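Local coordinates for protein intracellular exo-alpha-(1->5)-L-arabinofuranosidase (Bifidobacterium longum, PDB 2Y2W) that cleaves terminal alpha-(1->5)-linked arabinofuranosyl units from branched and debranched arabinans, helping to break down the plant cell wall, at residues Asp58-Leu63 with Lys397-Val402; Gln444-Ala449 with Val470-Gln475. All coordinates share one frame; numbering follows the deposited sequence.

Contact 1. Residues Asp58-Leu63 with Lys397-Val402; sequences DVPPRL and KHCDRV
Pro60 and Leu63 close on Cys399 from two directions, and all three are buried. The proline ring meets it through CD, which lies 3.8 Å from Cys399 SG and equally near Cys399 CB. Leu63 sends one methyl to each neighbour: Leu63 CD2 stands 4.0 Å from Cys399 CB. The other, Leu63 CD1, sits 3.4 Å from Val402 O and 3.8 Å from Val402 CG1. The leucine and valine side chains cross at about a right angle. Cys399 SG lies between its own backbone N and carbonyl carbon (chi1 77°), which turns the sulphur to the opposing segment, where Val59 CA is 4.1 Å from Cys399 SG. An alanine in place of Pro60 would lack CG and CD, and would probably open a gap beside the sulphur and Val402 O while freeing the backbone here to turn.

The side-chain contacts between the segments are apolar; the polar ties lie one shell out. Val402 N and Arg401 N both donate to His398 O, which curls the chain and brings Cys399 and Val402 to the same side, where Leu63 touches both; Leu63 N bonds Pro60 O at 3.3 Å and bends the other segment likewise. Arg403 NH1 is shared by Asp58 O and Cys399 O, bridging the two backbones. Leu396, on helix 382-397, packs against both Val59 and Leu63, and Ile314 of helix 307-327 covers Val402.

Val402 is still about 12 Å, side chain to side chain, from Glu340, the probable nucleophile. The two loops lead into strands 65-67 and 402-408, the first and last of the eight parallel strands. This is the seam where a (beta/alpha)8 barrel closes, on the side where the strands begin.

Contact 2. Residues Gln444-Ala449 with Val470-Gln475; sequences QAYAPA and VTWDEQ
Tyr446 N and Gln444 N approach their carbonyls across the strands quite differently: the first comes almost in line with the C=O of Val470 (169°), whereas Gln444 N reaches Trp472 O from 43° above the carbonyl plane at 2.9 Å. The Tyr446 N to Val470 O distance, 2.6 Å in the model, is short enough that its exact value is doubtful. Each has a return bond, Val470 N to Tyr446 O and Trp472 N to Gln444 O. Two hydrogen-bonded antiparallel pairs thus flank the non-hydrogen-bonded pair of Ala445 and Thr471, where Thr471 CA makes a CA-H...O contact of 3.2 Å with Gln444 O.

With CG anti to its carbonyl carbon (chi1 -74°), the Tyr446 ring has an edge near Val470 O, and Tyr446 CE2 touches Trp472 CB at 4.1 Å, the two side chains crossing obliquely. Tyr446 CB also packs on Val470 CB. Past Tyr446 the chain runs on through Ala447, and Pro448 CG meets Val470 CG2 at 4.0 Å. Phe564 of strand 558-564 lies against both Val470 and Trp472. Beyond the pairing, Asp473 OD1 takes the N-H of Gln475 in an Asx turn.

Four backbone bonds set the register of this beta hairpin, and the side-chain contacts on the face of Tyr446, Val470 and Trp472 are apolar, which suggests that they add packing rather than polar links to the pairing.

Overall arrangement
From the N terminus the chain first lays strand 45-48 in the mixed sheet, then strand 57-58 beside strand 444-456, before entering the barrel through 58-63. Contact 1 closes the long loop of 333 residues that winds round the barrel, bringing its last strand back to its first. Contact 2 follows and closes a hairpin with 20 residues between its segments, in the mixed sheet. The two are in series, neither nested nor crossed, their centres about 12 Å apart. They meet where Cys399 SG packs on Ala445 CB. Ala445 bonds to Val56 and Ala57 hold strand 57-58 in the sheet, and Val59 with Gly443 continues the link into the loop that leads to the barrel.

Contact 1. Residues Asp58-Leu63 with Lys397-Val402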
ATOM      1  N   ASP D  58     -25.309  32.888   6.014  1.00 42.96           N
ATOM      2  CA  ASP D  58     -25.183  33.422   4.663  1.00 41.79           C
ATOM      3  C   ASP D  58     -25.123  32.245   3.696  1.00 40.89           C
ATOM      4  O   ASP D  58     -24.408  31.271   3.944  1.00 40.82           O
ATOM      5  CB  ASP D  58     -23.926  34.289   4.530  1.00 41.86           C
ATOM      6  CG  ASP D  58     -22.639  33.504   4.760  1.00 42.02           C
ATOM      7  OD1 ASP D  58     -22.532  32.814   5.797  1.00 41.80           O
ATOM      8  OD2 ASP D  58     -21.735  33.580   3.901  1.00 42.33           O
ATOM      9  N   VAL D  59     -25.887  32.320   2.609  1.00 39.65           N
ATOM     10  CA  VAL D  59     -25.955  31.211   1.660  1.00 38.53           C
ATOM     11  C   VAL D  59     -24.646  31.053   0.876  1.00 37.65           C
ATOM     12  O   VAL D  59     -24.227  31.978   0.172  1.00 37.62           O
ATOM     13  CB  VAL D  59     -27.187  31.311   0.710  1.00 38.60           C
ATOM     14  CG1 VAL D  59     -27.285  32.691   0.071  1.00 38.86           C
ATOM     15  CG2 VAL D  59     -27.149  30.214  -0.355  1.00 38.43           C
ATOM     16  N   PRO D  60     -23.990  29.882   1.014  1.00 36.69           N
ATOM     17  CA  PRO D  60     -22.772  29.604   0.255  1.00 35.82           C
ATOM     18  C   PRO D  60     -23.081  29.359  -1.223  1.00 34.82           C
ATOM     19  O   PRO D  60     -24.033  28.647  -1.537  1.00 34.80           O
ATOM     20  CB  PRO D  60     -22.227  28.331   0.914  1.00 35.88           C
ATOM     21  CG  PRO D  60     -23.418  27.664   1.500  1.00 36.23           C
ATOM     22  CD  PRO D  60     -24.373  28.753   1.885  1.00 36.55           C
ATOM     23  N   PRO D  61     -22.299  29.971  -2.130  1.00 33.99           N
ATOM     24  CA  PRO D  61     -22.462  29.732  -3.565  1.00 33.28           C
ATOM     25  C   PRO D  61     -22.180  28.290  -4.000  1.00 32.57           C
ATOM     26  O   PRO D  61     -22.653  27.871  -5.056  1.00 32.34           O
ATOM     27  CB  PRO D  61     -21.439  30.682  -4.193  1.00 33.25           C
ATOM     28  CG  PRO D  61     -21.291  31.770  -3.202  1.00 33.58           C
ATOM     29  CD  PRO D  61     -21.391  31.104  -1.868  1.00 33.92           C
ATOM     30  N   ARG D  62     -21.424  27.545  -3.190  1.00 31.82           N
ATOM     31  CA  ARG D  62     -21.061  26.159  -3.508  1.00 31.09           C
ATOM     32  C   ARG D  62     -22.204  25.171  -3.291  1.00 30.46           C
ATOM     33  O   ARG D  62     -22.123  24.015  -3.716  1.00 30.31           O
ATOM     34  CB  ARG D  62     -19.838  25.713  -2.704  1.00 31.23           C
ATOM     35  CG  ARG D  62     -18.517  26.239  -3.226  1.00 31.52           C
ATOM     36  CD  ARG D  62     -17.392  25.312  -2.819  1.00 32.48           C
ATOM     37  NE  ARG D  62     -16.079  25.873  -3.119  1.00 33.18           N
ATOM     38  CZ  ARG D  62     -15.197  26.261  -2.203  1.00 33.76           C
ATOM     39  NH1 ARG D  62     -15.472  26.147  -0.906  1.00 33.90           N
ATOM     40  NH2 ARG D  62     -14.033  26.758  -2.587  1.00 34.05           N
ATOM     41  N   LEU D  63     -23.263  25.632  -2.629  1.00 29.64           N
ATOM     42  CA  LEU D  63     -24.456  24.823  -2.416  1.00 29.01           C
ATOM     43  C   LEU D  63     -25.153  24.482  -3.736  1.00 28.56           C
ATOM     44  O   LEU D  63     -25.892  23.497  -3.819  1.00 28.42           O
ATOM     45  CB  LEU D  63     -25.425  25.542  -1.471  1.00 29.04           C
ATOM     46  CG  LEU D  63     -26.356  24.673  -0.623  1.00 28.87           C
ATOM     47  CD1 LEU D  63     -25.574  23.938   0.452  1.00 28.91           C
ATOM     48  CD2 LEU D  63     -27.446  25.518   0.008  1.00 28.62           C
ATOM     49  N   LYS D 397     -31.929  25.302   4.670  1.00 32.61           N
ATOM     50  CA  LYS D 397     -32.262  25.386   6.097  1.00 32.76           C
ATOM     51  C   LYS D 397     -31.105  24.964   7.000  1.00 32.65           C
ATOM     52  O   LYS D 397     -31.096  25.277   8.191  1.00 32.64           O
ATOM     53  CB  LYS D 397     -33.517  24.568   6.417  1.00 32.89           C
ATOM     54  CG  LYS D 397     -34.809  25.380   6.392  1.00 33.38           C
ATOM     55  CD  LYS D 397     -36.050  24.512   6.170  1.00 34.11           C
ATOM     56  CE  LYS D 397     -36.675  24.035   7.475  1.00 34.69           C
ATOM     57  NZ  LYS D 397     -35.880  22.963   8.138  1.00 35.42           N
ATOM     58  N   HIS D 398     -30.133  24.260   6.425  1.00 32.62           N
ATOM     59  CA  HIS D 398     -28.955  23.814   7.170  1.00 32.64           C
ATOM     60  C   HIS D 398     -27.642  24.212   6.488  1.00 32.48           C
ATOM     61  O   HIS D 398     -26.622  23.537   6.649  1.00 32.38           O
ATOM     62  CB  HIS D 398     -29.010  22.300   7.407  1.00 32.67           C
ATOM     63  CG  HIS D 398     -30.155  21.864   8.267  1.00 32.97           C
ATOM     64  ND1 HIS D 398     -30.128  21.952   9.643  1.00 33.49           N
ATOM     65  CD2 HIS D 398     -31.363  21.340   7.948  1.00 33.24           C
ATOM     66  CE1 HIS D 398     -31.270  21.502  10.134  1.00 33.47           C
ATOM     67  NE2 HIS D 398     -32.036  21.124   9.126  1.00 33.53           N
ATOM     68  N   CYS D 399     -27.664  25.318   5.747  1.00 32.43           N
ATOM     69  CA  CYS D 399     -26.470  25.783   5.040  1.00 32.43           C
ATOM     70  C   CYS D 399     -25.471  26.491   5.961  1.00 32.31           C
ATOM     71  O   CYS D 399     -24.535  27.137   5.497  1.00 32.45           O
ATOM     72  CB  CYS D 399     -26.840  26.646   3.824  1.00 32.49           C
ATOM     73  SG  CYS D 399     -27.347  28.344   4.169  1.00 32.91           S
ATOM     74  N   ASP D 400     -25.678  26.354   7.266  1.00 32.21           N
ATOM     75  CA  ASP D 400     -24.734  26.838   8.265  1.00 32.07           C
ATOM     76  C   ASP D 400     -23.619  25.825   8.469  1.00 31.90           C
ATOM     77  O   ASP D 400     -22.496  26.187   8.828  1.00 32.03           O
ATOM     78  CB  ASP D 400     -25.443  27.126   9.598  1.00 32.13           C
ATOM     79  CG  ASP D 400     -26.157  25.901  10.173  1.00 32.66           C
ATOM     80  OD1 ASP D 400     -26.851  25.187   9.415  1.00 32.83           O
ATOM     81  OD2 ASP D 400     -26.033  25.660  11.392  1.00 33.48           O
ATOM     82  N   ARG D 401     -23.940  24.555   8.242  1.00 31.60           N
ATOM     83  CA  ARG D 401     -22.977  23.474   8.388  1.00 31.22           C
ATOM     84  C   ARG D 401     -22.708  22.797   7.048  1.00 30.90           C
ATOM     85  O   ARG D 401     -21.626  22.252   6.830  1.00 30.97           O
ATOM     86  CB  ARG D 401     -23.459  22.460   9.426  1.00 31.31           C
ATOM     87  CG  ARG D 401     -22.356  21.587  10.006  1.00 31.43           C
ATOM     88  CD  ARG D 401     -21.371  22.402  10.838  1.00 31.89           C
ATOM     89  NE  ARG D 401     -20.198  21.619  11.220  1.00 32.26           N
ATOM     90  CZ  ARG D 401     -20.140  20.815  12.281  1.00 32.53           C
ATOM     91  NH1 ARG D 401     -21.192  20.674  13.082  1.00 32.38           N
ATOM     92  NH2 ARG D 401     -19.024  20.149  12.542  1.00 32.49           N
ATOM     93  N   VAL D 402     -23.698  22.834   6.159  1.00 30.42           N
ATOM     94  CA  VAL D 402     -23.529  22.348   4.794  1.00 29.94           C
ATOM     95  C   VAL D 402     -23.149  23.527   3.900  1.00 29.73           C
ATOM     96  O   VAL D 402     -24.010  24.266   3.415  1.00 29.70           O
ATOM     97  CB  VAL D 402     -24.801  21.634   4.266  1.00 29.93           C
ATOM     98  CG1 VAL D 402     -24.588  21.134   2.839  1.00 29.73           C
ATOM     99  CG2 VAL D 402     -25.185  20.477   5.180  1.00 29.74           C
TER

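Contact 2. Residues Gln444-Ala449 with Val470-Gln475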
ATOM      1  N   GLN D 444     -28.909  35.994   3.236  1.00 47.07           N
ATOM      2  CA  GLN D 444     -29.038  35.169   4.437  1.00 47.50           C
ATOM      3  C   GLN D 444     -30.178  34.158   4.297  1.00 47.77           C
ATOM      4  O   GLN D 444     -31.179  34.425   3.628  1.00 47.78           O
ATOM      5  CB  GLN D 444     -29.271  36.048   5.670  1.00 47.48           C
ATOM      6  CG  GLN D 444     -28.100  36.958   6.048  1.00 47.74           C
ATOM      7  CD  GLN D 444     -27.066  36.281   6.940  1.00 48.12           C
ATOM      8  OE1 GLN D 444     -27.249  35.147   7.389  1.00 47.94           O
ATOM      9  NE2 GLN D 444     -25.970  36.983   7.204  1.00 48.37           N
ATOM     10  N   ALA D 445     -30.015  33.002   4.937  1.00 48.05           N
ATOM     11  CA  ALA D 445     -31.029  31.951   4.925  1.00 48.33           C
ATOM     12  C   ALA D 445     -31.788  31.916   6.247  1.00 48.56           C
ATOM     13  O   ALA D 445     -31.185  31.877   7.321  1.00 48.50           O
ATOM     14  CB  ALA D 445     -30.395  30.596   4.632  1.00 48.23           C
ATOM     15  N   TYR D 446     -33.114  31.935   6.155  1.00 48.93           N
ATOM     16  CA  TYR D 446     -33.980  31.944   7.330  1.00 49.37           C
ATOM     17  C   TYR D 446     -34.876  30.711   7.365  1.00 49.60           C
ATOM     18  O   TYR D 446     -35.415  30.298   6.334  1.00 49.66           O
ATOM     19  CB  TYR D 446     -34.844  33.208   7.348  1.00 49.40           C
ATOM     20  CG  TYR D 446     -34.105  34.473   7.723  1.00 49.60           C
ATOM     21  CD1 TYR D 446     -33.961  34.847   9.059  1.00 49.86           C
ATOM     22  CD2 TYR D 446     -33.562  35.306   6.744  1.00 49.72           C
ATOM     23  CE1 TYR D 446     -33.288  36.013   9.413  1.00 50.05           C
ATOM     24  CE2 TYR D 446     -32.884  36.478   7.089  1.00 49.82           C
ATOM     25  CZ  TYR D 446     -32.750  36.821   8.427  1.00 50.02           C
ATOM     26  OH  TYR D 446     -32.084  37.971   8.785  1.00 50.15           O
ATOM     27  N   ALA D 447     -35.024  30.129   8.551  1.00 49.89           N
ATOM     28  CA  ALA D 447     -35.921  28.994   8.754  1.00 50.22           C
ATOM     29  C   ALA D 447     -37.215  29.461   9.425  1.00 50.44           C
ATOM     30  O   ALA D 447     -37.258  29.621  10.648  1.00 50.42           O
ATOM     31  CB  ALA D 447     -35.234  27.908   9.581  1.00 50.23           C
ATOM     32  N   PRO D 448     -38.276  29.683   8.625  1.00 50.70           N
ATOM     33  CA  PRO D 448     -39.506  30.270   9.154  1.00 51.04           C
ATOM     34  C   PRO D 448     -40.285  29.302  10.039  1.00 51.41           C
ATOM     35  O   PRO D 448     -40.127  28.085   9.915  1.00 51.49           O
ATOM     36  CB  PRO D 448     -40.308  30.596   7.893  1.00 50.97           C
ATOM     37  CG  PRO D 448     -39.853  29.598   6.893  1.00 50.79           C
ATOM     38  CD  PRO D 448     -38.417  29.289   7.209  1.00 50.71           C
ATOM     39  N   ALA D 449     -41.105  29.852  10.932  1.00 51.85           N
ATOM     40  CA  ALA D 449     -42.012  29.048  11.741  1.00 52.21           C
ATOM     41  C   ALA D 449     -43.059  28.407  10.836  1.00 52.51           C
ATOM     42  O   ALA D 449     -43.729  29.093  10.057  1.00 52.51           O
ATOM     43  CB  ALA D 449     -42.671  29.900  12.816  1.00 52.17           C
ATOM     44  N   VAL D 470     -36.732  30.730   3.555  1.00 55.66           N
ATOM     45  CA  VAL D 470     -36.722  32.135   3.160  1.00 55.87           C
ATOM     46  C   VAL D 470     -35.282  32.631   3.035  1.00 56.00           C
ATOM     47  O   VAL D 470     -34.499  32.532   3.982  1.00 55.97           O
ATOM     48  CB  VAL D 470     -37.499  33.028   4.165  1.00 55.85           C
ATOM     49  CG1 VAL D 470     -37.460  34.492   3.734  1.00 55.85           C
ATOM     50  CG2 VAL D 470     -38.942  32.560   4.306  1.00 55.84           C
ATOM     51  N   THR D 471     -34.939  33.145   1.856  1.00 56.20           N
ATOM     52  CA  THR D 471     -33.647  33.797   1.646  1.00 56.45           C
ATOM     53  C   THR D 471     -33.846  35.296   1.447  1.00 56.67           C
ATOM     54  O   THR D 471     -34.765  35.723   0.741  1.00 56.73           O
ATOM     55  CB  THR D 471     -32.857  33.191   0.465  1.00 56.39           C
ATOM     56  OG1 THR D 471     -33.726  33.008  -0.659  1.00 56.43           O
ATOM     57  CG2 THR D 471     -32.256  31.852   0.858  1.00 56.32           C
ATOM     58  N   TRP D 472     -32.978  36.086   2.077  1.00 56.89           N
ATOM     59  CA  TRP D 472     -33.159  37.534   2.153  1.00 57.07           C
ATOM     60  C   TRP D 472     -31.838  38.297   2.131  1.00 57.30           C
ATOM     61  O   TRP D 472     -30.942  38.040   2.941  1.00 57.21           O
ATOM     62  CB  TRP D 472     -33.964  37.880   3.413  1.00 57.03           C
ATOM     63  CG  TRP D 472     -34.101  39.347   3.712  1.00 56.68           C
ATOM     64  CD1 TRP D 472     -33.519  40.027   4.743  1.00 56.42           C
ATOM     65  CD2 TRP D 472     -34.878  40.307   2.986  1.00 56.31           C
ATOM     66  NE1 TRP D 472     -33.878  41.351   4.703  1.00 56.28           N
ATOM     67  CE2 TRP D 472     -34.713  41.552   3.634  1.00 56.25           C
ATOM     68  CE3 TRP D 472     -35.695  40.238   1.850  1.00 56.21           C
ATOM     69  CZ2 TRP D 472     -35.335  42.721   3.186  1.00 56.15           C
ATOM     70  CZ3 TRP D 472     -36.313  41.403   1.403  1.00 56.27           C
ATOM     71  CH2 TRP D 472     -36.129  42.627   2.073  1.00 56.17           C
ATOM     72  N   ASP D 473     -31.734  39.234   1.189  1.00 57.63           N
ATOM     73  CA  ASP D 473     -30.597  40.148   1.101  1.00 57.96           C
ATOM     74  C   ASP D 473     -31.005  41.499   1.689  1.00 58.19           C
ATOM     75  O   ASP D 473     -31.898  42.172   1.164  1.00 58.18           O
ATOM     76  CB  ASP D 473     -30.144  40.305  -0.359  1.00 57.95           C
ATOM     77  CG  ASP D 473     -28.715  40.811  -0.489  1.00 58.00           C
ATOM     78  OD1 ASP D 473     -28.373  41.843   0.128  1.00 57.94           O
ATOM     79  OD2 ASP D 473     -27.930  40.179  -1.230  1.00 57.97           O
ATOM     80  N   GLU D 474     -30.346  41.881   2.782  1.00 58.45           N
ATOM     81  CA  GLU D 474     -30.655  43.118   3.505  1.00 58.75           C
ATOM     82  C   GLU D 474     -30.208  44.372   2.742  1.00 58.93           C
ATOM     83  O   GLU D 474     -30.614  45.489   3.076  1.00 58.96           O
ATOM     84  CB  GLU D 474     -30.015  43.085   4.899  1.00 58.76           C
ATOM     85  CG  GLU D 474     -30.687  43.987   5.933  1.00 58.93           C
ATOM     86  CD  GLU D 474     -29.936  44.047   7.258  1.00 59.29           C
ATOM     87  OE1 GLU D 474     -29.303  43.040   7.647  1.00 59.53           O
ATOM     88  OE2 GLU D 474     -29.984  45.107   7.918  1.00 59.17           O
ATOM     89  N   GLN D 475     -29.379  44.176   1.715  1.00 59.14           N
ATOM     90  CA  GLN D 475     -28.831  45.274   0.924  1.00 59.27           C
ATOM     91  C   GLN D 475     -28.895  44.965  -0.584  1.00 59.35           C
ATOM     92  O   GLN D 475     -27.868  44.653  -1.193  1.00 59.47           O
ATOM     93  CB  GLN D 475     -27.383  45.540   1.343  1.00 59.33           C
ATOM     94  CG  GLN D 475     -26.970  47.005   1.327  1.00 59.73           C
ATOM     95  CD  GLN D 475     -27.013  47.648   2.708  1.00 60.12           C
ATOM     96  OE1 GLN D 475     -27.388  48.812   2.848  1.00 60.22           O
ATOM     97  NE2 GLN D 475     -26.623  46.892   3.732  1.00 60.31           N
TER